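Local coordinates for protein M32 carboxypeptidase (Chitinophagaceae bacterium, PDB 7A03) that probably removes amino acids one at a time from the C-terminal ends of peptides as a metal-dependent carboxypeptidase of the M32 family, at residues E79-A82 against V83-K86; L293-H296 against E297-S300; W458-N461 against N462-F466; F469-S472 against N473-C476. All coordinates share one frame; numbering follows the deposited sequence.

Overall arrangement
In chain order, contact 1 (residues 79-86) opens helix 82-100, contact 2 (293-300) forms the start of helix 293-307, contact 3 (458-466) ends helix 453-462, and contact 4 (469-476) begins helix 472-480. Contacts 2, 3 and 4 form a cluster in this mostly helical fold, with centres about 12 to 13 Å apart, and Ile-295, Ile-463 and Leu-475 pack where they meet. Contact 1 lies at the surface, its centre about 17 Å from that of contact 4, which it touches through Phe-469. Contact 2 is the most central and packs on helix 258-277, which carries an HExxH sequence consistent with the family's metal site; the other three shape helix ends further out.

Contact 1: E79-A82 against V83-K86; sequences ELDA and VQQK
Asp-81 and Gln-84 close a capping box at the surface, where the loop after helix 65-74 turns into helix 82-100. The evidence is a pair of reciprocal bonds between residues three apart. Asp-81 OD1 accepts from Gln-84 N at 2.8 Å, an almost straight bond (172° at the hydrogen) that meets the oxygen nearly along its C-O axis. In return, Asp-81 N donates to Gln-84 OE1 at 2.9 Å, lying in the carbonyl plane and on a lone pair of the amide oxygen. The torsions explain both reaches: CG of Asp-81 stands between its own backbone N and carbonyl carbon (chi1 69°), which turns OD1 over the first turn, while Gln-84 runs extended beyond CG, back toward the backbone N of Asp-81. The two side chains cross at about a right angle.

Beyond the box, Gln-85 folds back as well. Its NE2 donates to Leu-80 O at 2.9 Å, but from above the carbonyl plane, 36° out of it. Leu-80, buried, lays CD2 3.6 Å from Gln-84 OE1 and CB 3.7 Å from Gln-85 CG, touching both glutamine chains. The regular helical ladder starts at once, with Gln-85 N to Asp-81 O at 2.9 Å and Lys-86 N to Ala-82 O. The carboxylate of Asp-81 sits where it would probably interact favourably with the helix dipole. Outside the turn, Ala-82 and Lys-86 pack on Phe-469, the lysine as a cation-pi pair. Mutual side-chain-to-backbone bonding of this kind, N-cap to third residue, is the signature of a capped helix N-terminus.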
loop_
_atom_site.group_PDB
_atom_site.type_symbol
_atom_site.label_atom_id
_atom_site.label_comp_id
_atom_site.label_asym_id
_atom_site.label_seq_id
_atom_site.Cartn_x
_atom_site.Cartn_y
_atom_site.Cartn_z
ATOM N N GLU A 79 17.627 -31.603 5.526
ATOM C CA GLU A 79 17.302 -32.235 4.252
ATOM C C GLU A 79 16.533 -31.301 3.324
ATOM O O GLU A 79 16.705 -31.365 2.101
ATOM C CB GLU A 79 16.439 -33.463 4.540
ATOM C CG GLU A 79 15.476 -33.216 5.704
ATOM C CD GLU A 79 14.280 -34.147 5.719
ATOM O OE1 GLU A 79 14.293 -35.109 6.516
ATOM O OE2 GLU A 79 13.321 -33.912 4.951
ATOM N N LEU A 80 15.674 -30.451 3.878
ATOM C CA LEU A 80 14.746 -29.675 3.067
ATOM C C LEU A 80 15.480 -28.708 2.139
ATOM O O LEU A 80 16.596 -28.253 2.425
ATOM C CB LEU A 80 13.811 -28.888 3.982
ATOM C CG LEU A 80 13.010 -29.756 4.948
ATOM C CD1 LEU A 80 12.231 -28.878 5.897
ATOM C CD2 LEU A 80 12.086 -30.665 4.154
ATOM N N ASP A 81 14.840 -28.397 1.007
ATOM C CA ASP A 81 15.408 -27.453 0.048
ATOM C C ASP A 81 15.271 -26.017 0.556
ATOM O O ASP A 81 14.699 -25.756 1.618
ATOM C CB ASP A 81 14.843 -27.667 -1.362
ATOM C CG ASP A 81 13.369 -27.292 -1.492
ATOM O OD1 ASP A 81 12.922 -26.272 -0.922
ATOM O OD2 ASP A 81 12.652 -28.009 -2.216
ATOM N N ALA A 82 15.809 -25.070 -0.220
ATOM C CA ALA A 82 15.902 -23.689 0.235
ATOM C C ALA A 82 14.522 -23.105 0.486
ATOM O O ALA A 82 14.293 -22.441 1.506
ATOM C CB ALA A 82 16.644 -22.838 -0.799
ATOM N N VAL A 83 13.590 -23.347 -0.440
ATOM C CA VAL A 83 12.233 -22.832 -0.312
ATOM C C VAL A 83 11.515 -23.460 0.879
ATOM O O VAL A 83 10.852 -22.760 1.651
ATOM C CB VAL A 83 11.461 -23.000 -1.635
ATOM C CG1 VAL A 83 9.970 -22.741 -1.437
ATOM C CG2 VAL A 83 12.041 -22.070 -2.684
ATOM N N GLN A 84 11.633 -24.779 1.054
ATOM C CA GLN A 84 10.986 -25.434 2.190
ATOM C C GLN A 84 11.515 -24.883 3.507
ATOM O O GLN A 84 10.744 -24.581 4.430
ATOM C CB GLN A 84 11.240 -26.938 2.122
ATOM C CG GLN A 84 10.553 -27.623 0.943
ATOM C CD GLN A 84 10.952 -29.080 0.834
ATOM O OE1 GLN A 84 12.137 -29.403 0.788
ATOM N NE2 GLN A 84 9.964 -29.973 0.810
ATOM N N GLN A 85 12.841 -24.765 3.616
ATOM C CA GLN A 85 13.447 -24.258 4.841
ATOM C C GLN A 85 13.013 -22.828 5.115
ATOM O O GLN A 85 12.744 -22.465 6.267
ATOM C CB GLN A 85 14.968 -24.335 4.742
ATOM C CG GLN A 85 15.530 -25.736 4.881
ATOM C CD GLN A 85 17.036 -25.720 5.101
ATOM O OE1 GLN A 85 17.585 -24.750 5.627
ATOM N NE2 GLN A 85 17.711 -26.785 4.689
ATOM N N LYS A 86 12.936 -22.002 4.069
ATOM C CA LYS A 86 12.487 -20.630 4.263
ATOM C C LYS A 86 11.033 -20.591 4.722
ATOM O O LYS A 86 10.678 -19.809 5.613
ATOM C CB LYS A 86 12.684 -19.822 2.973
ATOM C CG LYS A 86 12.291 -18.343 3.087
ATOM C CD LYS A 86 13.284 -17.575 3.946
ATOM C CE LYS A 86 14.695 -17.638 3.356
ATOM N NZ LYS A 86 15.660 -16.806 4.115
#

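Contact 2: L293-H296 against E297-S300; sequences LGIH and ESQS
Ile-295, Ser-298 and Gln-299 meet in the first turns of helix 293-307, a buried contact close to the centre of the chain. Regular alpha-helical bonds from residue i+4 to i set the frame: Glu-297 N reaches Leu-293 O at 2.8 Å, Ser-298 N reaches Gly-294 O at 2.9 Å, and Gln-299 N reaches Ile-295 O at a longer 3.2 Å. Gln-299 N also makes a weak bond to His-296 O.

Side-chain hydroxyls add a second layer. With chi1 at 78°, the hydroxyl of Ser-298 swings back along the helix and OG donates to Ile-295 O. That carbonyl therefore takes two donors, and the longer backbone bond is consistent with the sharing. Ser-300 repeats the pattern two residues on, its OG donating to Glu-297 O at 2.9 Å.

Polar ends leave the helix for other parts of the fold. His-296 NE2 bonds to Glu-275, and its ring meets those of His-271 and Tyr-274 on helix 258-277, so this face adjoins the HExxH segment that probably forms the metal site. Gln-299, bent at chi2, bonds through OE1 to His-464, while its NE2 donates to Ser-298 OG at 3.2 Å, with that oxygen in the amide plane. The serine hydroxyl is thus acceptor and donor at once: OG stands 2.6 Å from Ile-295 O, in the carbonyl plane and on a lone pair.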
loop_
_atom_site.group_PDB
_atom_site.type_symbol
_atom_site.label_atom_id
_atom_site.label_comp_id
_atom_site.label_asym_id
_atom_site.label_seq_id
_atom_site.Cartn_x
_atom_site.Cartn_y
_atom_site.Cartn_z
ATOM N N LEU A 293 4.233 -5.207 2.540
ATOM C CA LEU A 293 3.349 -4.117 2.134
ATOM C C LEU A 293 4.093 -3.114 1.269
ATOM O O LEU A 293 3.546 -2.603 0.285
ATOM C CB LEU A 293 2.788 -3.392 3.359
ATOM C CG LEU A 293 1.623 -4.011 4.133
ATOM C CD1 LEU A 293 1.318 -3.129 5.339
ATOM C CD2 LEU A 293 0.397 -4.146 3.259
ATOM N N GLY A 294 5.342 -2.819 1.624
ATOM C CA GLY A 294 6.134 -1.901 0.818
ATOM C C GLY A 294 6.387 -2.408 -0.592
ATOM O O GLY A 294 6.274 -1.655 -1.558
ATOM N N ILE A 295 6.726 -3.687 -0.734
ATOM C CA ILE A 295 6.919 -4.234 -2.076
ATOM C C ILE A 295 5.593 -4.250 -2.847
ATOM O O ILE A 295 5.538 -3.931 -4.042
ATOM C CB ILE A 295 7.620 -5.611 -2.008
ATOM C CG1 ILE A 295 9.028 -5.497 -1.387
ATOM C CG2 ILE A 295 7.652 -6.272 -3.398
ATOM C CD1 ILE A 295 9.989 -4.564 -2.154
ATOM N N HIS A 296 4.488 -4.577 -2.175
ATOM C CA HIS A 296 3.215 -4.517 -2.882
ATOM C C HIS A 296 2.925 -3.091 -3.367
ATOM O O HIS A 296 2.524 -2.867 -4.530
ATOM C CB HIS A 296 2.100 -5.033 -1.971
ATOM C CG HIS A 296 1.121 -5.914 -2.675
ATOM N ND1 HIS A 296 0.618 -5.626 -3.926
ATOM C CD2 HIS A 296 0.586 -7.103 -2.316
ATOM C CE1 HIS A 296 -0.198 -6.599 -4.302
ATOM N NE2 HIS A 296 -0.232 -7.506 -3.342
ATOM N N GLU A 297 3.164 -2.104 -2.493
ATOM C CA GLU A 297 2.938 -0.726 -2.885
ATOM C C GLU A 297 3.879 -0.303 -4.014
ATOM O O GLU A 297 3.494 0.510 -4.857
ATOM C CB GLU A 297 3.044 0.191 -1.656
ATOM C CG GLU A 297 2.677 1.644 -1.926
ATOM C CD GLU A 297 1.168 1.869 -1.959
ATOM O OE1 GLU A 297 0.407 0.893 -1.804
ATOM O OE2 GLU A 297 0.745 3.027 -2.134
ATOM N N SER A 298 5.100 -0.854 -4.064
ATOM C CA SER A 298 5.991 -0.540 -5.180
ATOM C C SER A 298 5.391 -0.986 -6.505
ATOM O O SER A 298 5.599 -0.338 -7.539
ATOM C CB SER A 298 7.368 -1.192 -5.000
ATOM O OG SER A 298 7.359 -2.583 -5.319
ATOM N N GLN A 299 4.663 -2.099 -6.499
ATOM C CA GLN A 299 4.034 -2.540 -7.751
ATOM C C GLN A 299 2.904 -1.603 -8.194
ATOM O O GLN A 299 2.830 -1.203 -9.380
ATOM C CB GLN A 299 3.521 -3.964 -7.566
ATOM C CG GLN A 299 4.630 -4.932 -7.241
ATOM C CD GLN A 299 5.722 -4.889 -8.290
ATOM O OE1 GLN A 299 5.573 -5.439 -9.381
ATOM N NE2 GLN A 299 6.829 -4.208 -7.969
ATOM N N SER A 300 2.060 -1.189 -7.245
ATOM C CA SER A 300 1.000 -0.240 -7.601
ATOM C C SER A 300 1.555 1.097 -8.094
ATOM O O SER A 300 1.074 1.655 -9.097
ATOM C CB SER A 300 0.007 -0.040 -6.450
ATOM O OG SER A 300 0.608 0.597 -5.341
#

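Contact 3: W458-N461 against N462-F466; sequences WLRN and NIHPF
Leu-459 and His-464 join across the C-terminal end of helix 453-462, where the last turn widens into a pi-turn (an i+5 to i bond). On the packed side, Leu-459 O accepts from Ile-463 N at 2.8 Å and from His-464 N at 3.0 Å, the donors arriving from opposite faces of its carbonyl plane. Leu-459 CB lies over a face of the imidazole in a CH-pi contact, 4.0 Å from the ring centroid, and its CD2 runs beside Ile-463 CD1 at 3.9 Å. With NE2 taken by Gln-299, the buried imidazole is held at both nitrogens, for ND1 accepts from Arg-460 NE in the ring plane. Arg-460 itself, bent at chi2, carries NH2 on to Leu-273 O. Pro-465, which has no N-H, still brings CD to 3.1 Å from Arg-460 O.

The outer side, with Asn-461 exposed, is looser. There the rim of the Phe-466 ring meets Asn-461 O, CE2 nearest at 3.6 Å. Asn-462 marks the boundary. Its ND2 and its backbone N both donate to Trp-458 O, whose indole NE1 is bonded to Gln-439. The same ND2 hovers over one indole face, 3.3 Å from Trp-458 NE1.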
loop_
_atom_site.group_PDB
_atom_site.type_symbol
_atom_site.label_atom_id
_atom_site.label_comp_id
_atom_site.label_asym_id
_atom_site.label_seq_id
_atom_site.Cartn_x
_atom_site.Cartn_y
_atom_site.Cartn_z
ATOM N N TRP A 458 9.973 -8.532 -16.946
ATOM C CA TRP A 458 11.020 -8.210 -15.976
ATOM C C TRP A 458 10.517 -8.361 -14.540
ATOM O O TRP A 458 11.202 -8.939 -13.680
ATOM C CB TRP A 458 11.556 -6.800 -16.250
ATOM C CG TRP A 458 12.717 -6.425 -15.400
ATOM C CD1 TRP A 458 14.041 -6.666 -15.654
ATOM C CD2 TRP A 458 12.667 -5.716 -14.156
ATOM N NE1 TRP A 458 14.814 -6.153 -14.638
ATOM C CE2 TRP A 458 13.994 -5.571 -13.705
ATOM C CE3 TRP A 458 11.626 -5.201 -13.369
ATOM C CZ2 TRP A 458 14.308 -4.925 -12.519
ATOM C CZ3 TRP A 458 11.941 -4.553 -12.188
ATOM C CH2 TRP A 458 13.276 -4.428 -11.771
ATOM N N LEU A 459 9.316 -7.866 -14.268
ATOM C CA LEU A 459 8.750 -8.007 -12.930
ATOM C C LEU A 459 8.522 -9.472 -12.574
ATOM O O LEU A 459 8.726 -9.881 -11.426
ATOM C CB LEU A 459 7.453 -7.209 -12.842
ATOM C CG LEU A 459 7.600 -5.695 -12.991
ATOM C CD1 LEU A 459 6.220 -5.071 -13.233
ATOM C CD2 LEU A 459 8.282 -5.081 -11.767
ATOM N N ARG A 460 8.059 -10.267 -13.545
ATOM C CA ARG A 460 7.759 -11.668 -13.298
ATOM C C ARG A 460 9.019 -12.496 -13.109
ATOM O O ARG A 460 8.954 -13.565 -12.497
ATOM C CB ARG A 460 6.940 -12.222 -14.463
ATOM C CG ARG A 460 5.496 -11.753 -14.467
ATOM C CD ARG A 460 4.645 -12.566 -13.473
ATOM N NE ARG A 460 3.372 -11.916 -13.191
ATOM C CZ ARG A 460 2.300 -12.004 -13.967
ATOM N NH1 ARG A 460 2.332 -12.737 -15.072
ATOM N NH2 ARG A 460 1.189 -11.382 -13.623
ATOM N N ASN A 461 10.163 -12.035 -13.632
ATOM C CA ASN A 461 11.442 -12.707 -13.400
ATOM C C ASN A 461 12.156 -12.222 -12.146
ATOM O O ASN A 461 12.940 -12.981 -11.554
ATOM C CB ASN A 461 12.374 -12.518 -14.600
ATOM C CG ASN A 461 11.881 -13.258 -15.834
ATOM O OD1 ASN A 461 11.136 -14.228 -15.733
ATOM N ND2 ASN A 461 12.308 -12.806 -17.002
ATOM N N ASN A 462 11.905 -10.985 -11.718
ATOM C CA ASN A 462 12.671 -10.396 -10.631
ATOM C C ASN A 462 11.930 -10.260 -9.313
ATOM O O ASN A 462 12.588 -10.244 -8.271
ATOM C CB ASN A 462 13.210 -9.024 -11.040
ATOM C CG ASN A 462 14.382 -9.133 -11.976
ATOM O OD1 ASN A 462 15.523 -9.309 -11.537
ATOM N ND2 ASN A 462 14.110 -9.055 -13.275
ATOM N N ILE A 463 10.599 -10.149 -9.319
ATOM C CA ILE A 463 9.867 -9.851 -8.084
ATOM C C ILE A 463 8.759 -10.857 -7.807
ATOM O O ILE A 463 8.726 -11.485 -6.741
ATOM C CB ILE A 463 9.316 -8.413 -8.092
ATOM C CG1 ILE A 463 10.485 -7.413 -8.063
ATOM C CG2 ILE A 463 8.408 -8.204 -6.888
ATOM C CD1 ILE A 463 10.093 -5.988 -8.392
ATOM N N HIS A 464 7.845 -11.020 -8.762
ATOM C CA HIS A 464 6.594 -11.720 -8.477
ATOM C C HIS A 464 6.718 -13.145 -7.951
ATOM O O HIS A 464 5.926 -13.502 -7.061
ATOM C CB HIS A 464 5.685 -11.675 -9.705
ATOM C CG HIS A 464 5.283 -10.292 -10.094
ATOM N ND1 HIS A 464 4.493 -10.024 -11.194
ATOM C CD2 HIS A 464 5.535 -9.099 -9.512
ATOM C CE1 HIS A 464 4.288 -8.722 -11.278
ATOM N NE2 HIS A 464 4.918 -8.138 -10.271
ATOM N N PRO A 465 7.594 -14.015 -8.464
ATOM C CA PRO A 465 7.483 -15.444 -8.130
ATOM C C PRO A 465 8.139 -15.848 -6.827
ATOM O O PRO A 465 8.053 -17.021 -6.457
ATOM C CB PRO A 465 8.207 -16.109 -9.308
ATOM C CG PRO A 465 9.277 -15.140 -9.645
ATOM C CD PRO A 465 8.672 -13.774 -9.446
ATOM N N PHE A 466 8.809 -14.934 -6.137
ATOM C CA PHE A 466 9.573 -15.294 -4.953
ATOM C C PHE A 466 8.777 -15.234 -3.662
ATOM O O PHE A 466 9.268 -15.718 -2.640
ATOM C CB PHE A 466 10.805 -14.405 -4.842
ATOM C CG PHE A 466 11.726 -14.535 -6.015
ATOM C CD1 PHE A 466 12.387 -15.721 -6.253
ATOM C CD2 PHE A 466 11.898 -13.497 -6.898
ATOM C CE1 PHE A 466 13.223 -15.862 -7.343
ATOM C CE2 PHE A 466 12.745 -13.626 -7.987
ATOM C CZ PHE A 466 13.405 -14.813 -8.206
#

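Contact 4: F469-S472 against N473-C476; sequences FYTS and NELC
Thr-471 and Glu-474 face each other obliquely in a capping box at the N-terminus of helix 472-480. A chi1 of 75° tucks Thr-471 OG1 back over the chain to face the first turn, where it accepts from Glu-474 N at 3.1 Å in a nearly straight bond (176°). Glu-474, extended beyond CG, doubles back so that OE1 takes the N-H of Thr-471 at 3.1 Å; the donor comes from above the carboxylate plane, 46° out of it. The same OE1 accepts from a water 3.1 Å away, which also donates to Phe-469 O at 2.7 Å, so the carboxylate is tied to the incoming loop by two routes.

The Tyr-470 side chain crosses those of Glu-474 and Leu-475 at about a right angle. Its ring turns an edge toward Glu-474 OE1, with the ring and carboxylate planes almost perpendicular, and its CD2 rests 3.9 Å from Leu-475 CD1. On one face, CD1 of Phe-469 sits over the ring centre. The backbone ladder begins with Leu-475 N to Thr-471 O at 2.8 Å and Cys-476 N to Ser-472 O at 2.9 Å.

Around the cap, Tyr-470 OH bonds to Lys-478, further along helix 472-480, and its ring meets Phe-466 edge-to-face. Phe-469 touches the loop residue Cys-287, while Ser-472 and Cys-476 pack on Tyr-428 of helix 420-439.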
loop_
_atom_site.group_PDB
_atom_site.type_symbol
_atom_site.label_atom_id
_atom_site.label_comp_id
_atom_site.label_asym_id
_atom_site.label_seq_id
_atom_site.Cartn_x
_atom_site.Cartn_y
_atom_site.Cartn_z
ATOM N N PHE A 469 10.390 -15.079 0.012
ATOM C CA PHE A 469 11.705 -15.710 0.133
ATOM C C PHE A 469 12.793 -14.702 0.488
ATOM O O PHE A 469 13.643 -14.969 1.344
ATOM C CB PHE A 469 12.066 -16.462 -1.152
ATOM C CG PHE A 469 13.338 -17.263 -1.040
ATOM C CD1 PHE A 469 14.574 -16.678 -1.280
ATOM C CD2 PHE A 469 13.303 -18.594 -0.659
ATOM C CE1 PHE A 469 15.750 -17.416 -1.152
ATOM C CE2 PHE A 469 14.466 -19.338 -0.534
ATOM C CZ PHE A 469 15.693 -18.752 -0.781
ATOM N N TYR A 470 12.774 -13.541 -0.153
ATOM C CA TYR A 470 13.690 -12.452 0.158
ATOM C C TYR A 470 12.963 -11.370 0.948
ATOM O O TYR A 470 11.807 -11.041 0.664
ATOM C CB TYR A 470 14.229 -11.829 -1.130
ATOM C CG TYR A 470 14.926 -12.789 -2.068
ATOM C CD1 TYR A 470 16.230 -13.212 -1.820
ATOM C CD2 TYR A 470 14.296 -13.245 -3.218
ATOM C CE1 TYR A 470 16.874 -14.078 -2.688
ATOM C CE2 TYR A 470 14.930 -14.117 -4.085
ATOM C CZ TYR A 470 16.224 -14.525 -3.819
ATOM O OH TYR A 470 16.858 -15.391 -4.684
ATOM N N THR A 471 13.653 -10.787 1.926
ATOM C CA THR A 471 13.113 -9.584 2.534
ATOM C C THR A 471 13.166 -8.439 1.523
ATOM O O THR A 471 13.786 -8.540 0.461
ATOM C CB THR A 471 13.921 -9.177 3.768
ATOM O OG1 THR A 471 15.164 -8.589 3.354
ATOM C CG2 THR A 471 14.206 -10.376 4.666
ATOM N N SER A 472 12.491 -7.336 1.858
ATOM C CA SER A 472 12.463 -6.201 0.945
ATOM C C SER A 472 13.878 -5.722 0.642
ATOM O O SER A 472 14.201 -5.408 -0.512
ATOM C CB SER A 472 11.602 -5.071 1.516
ATOM O OG SER A 472 11.751 -4.979 2.921
ATOM N N ASN A 473 14.746 -5.713 1.662
ATOM C CA ASN A 473 16.132 -5.288 1.476
ATOM C C ASN A 473 16.892 -6.254 0.581
ATOM O O ASN A 473 17.594 -5.835 -0.347
ATOM C CB ASN A 473 16.835 -5.172 2.827
ATOM C CG ASN A 473 18.335 -4.952 2.680
ATOM O OD1 ASN A 473 19.145 -5.678 3.261
ATOM N ND2 ASN A 473 18.710 -3.947 1.887
ATOM N N GLU A 474 16.796 -7.555 0.871
ATOM C CA GLU A 474 17.489 -8.539 0.049
ATOM C C GLU A 474 16.996 -8.487 -1.382
ATOM O O GLU A 474 17.787 -8.611 -2.322
ATOM C CB GLU A 474 17.284 -9.942 0.623
ATOM C CG GLU A 474 17.873 -10.118 2.014
ATOM C CD GLU A 474 17.469 -11.436 2.647
ATOM O OE1 GLU A 474 16.510 -12.066 2.151
ATOM O OE2 GLU A 474 18.115 -11.851 3.635
ATOM N N LEU A 475 15.683 -8.301 -1.568
ATOM C CA LEU A 475 15.130 -8.226 -2.912
ATOM C C LEU A 475 15.701 -7.028 -3.660
ATOM O O LEU A 475 16.143 -7.142 -4.806
ATOM C CB LEU A 475 13.607 -8.138 -2.824
ATOM C CG LEU A 475 12.840 -8.415 -4.105
ATOM C CD1 LEU A 475 13.218 -9.759 -4.700
ATOM C CD2 LEU A 475 11.337 -8.339 -3.827
ATOM N N CYS A 476 15.675 -5.865 -3.017
ATOM C CA CYS A 476 16.156 -4.655 -3.660
ATOM C C CYS A 476 17.653 -4.756 -3.979
ATOM O O CYS A 476 18.083 -4.376 -5.069
ATOM C CB CYS A 476 15.819 -3.464 -2.762
ATOM S SG CYS A 476 16.218 -1.851 -3.487
HETATM O O HOH W 1 16.328 -15.088 1.388
#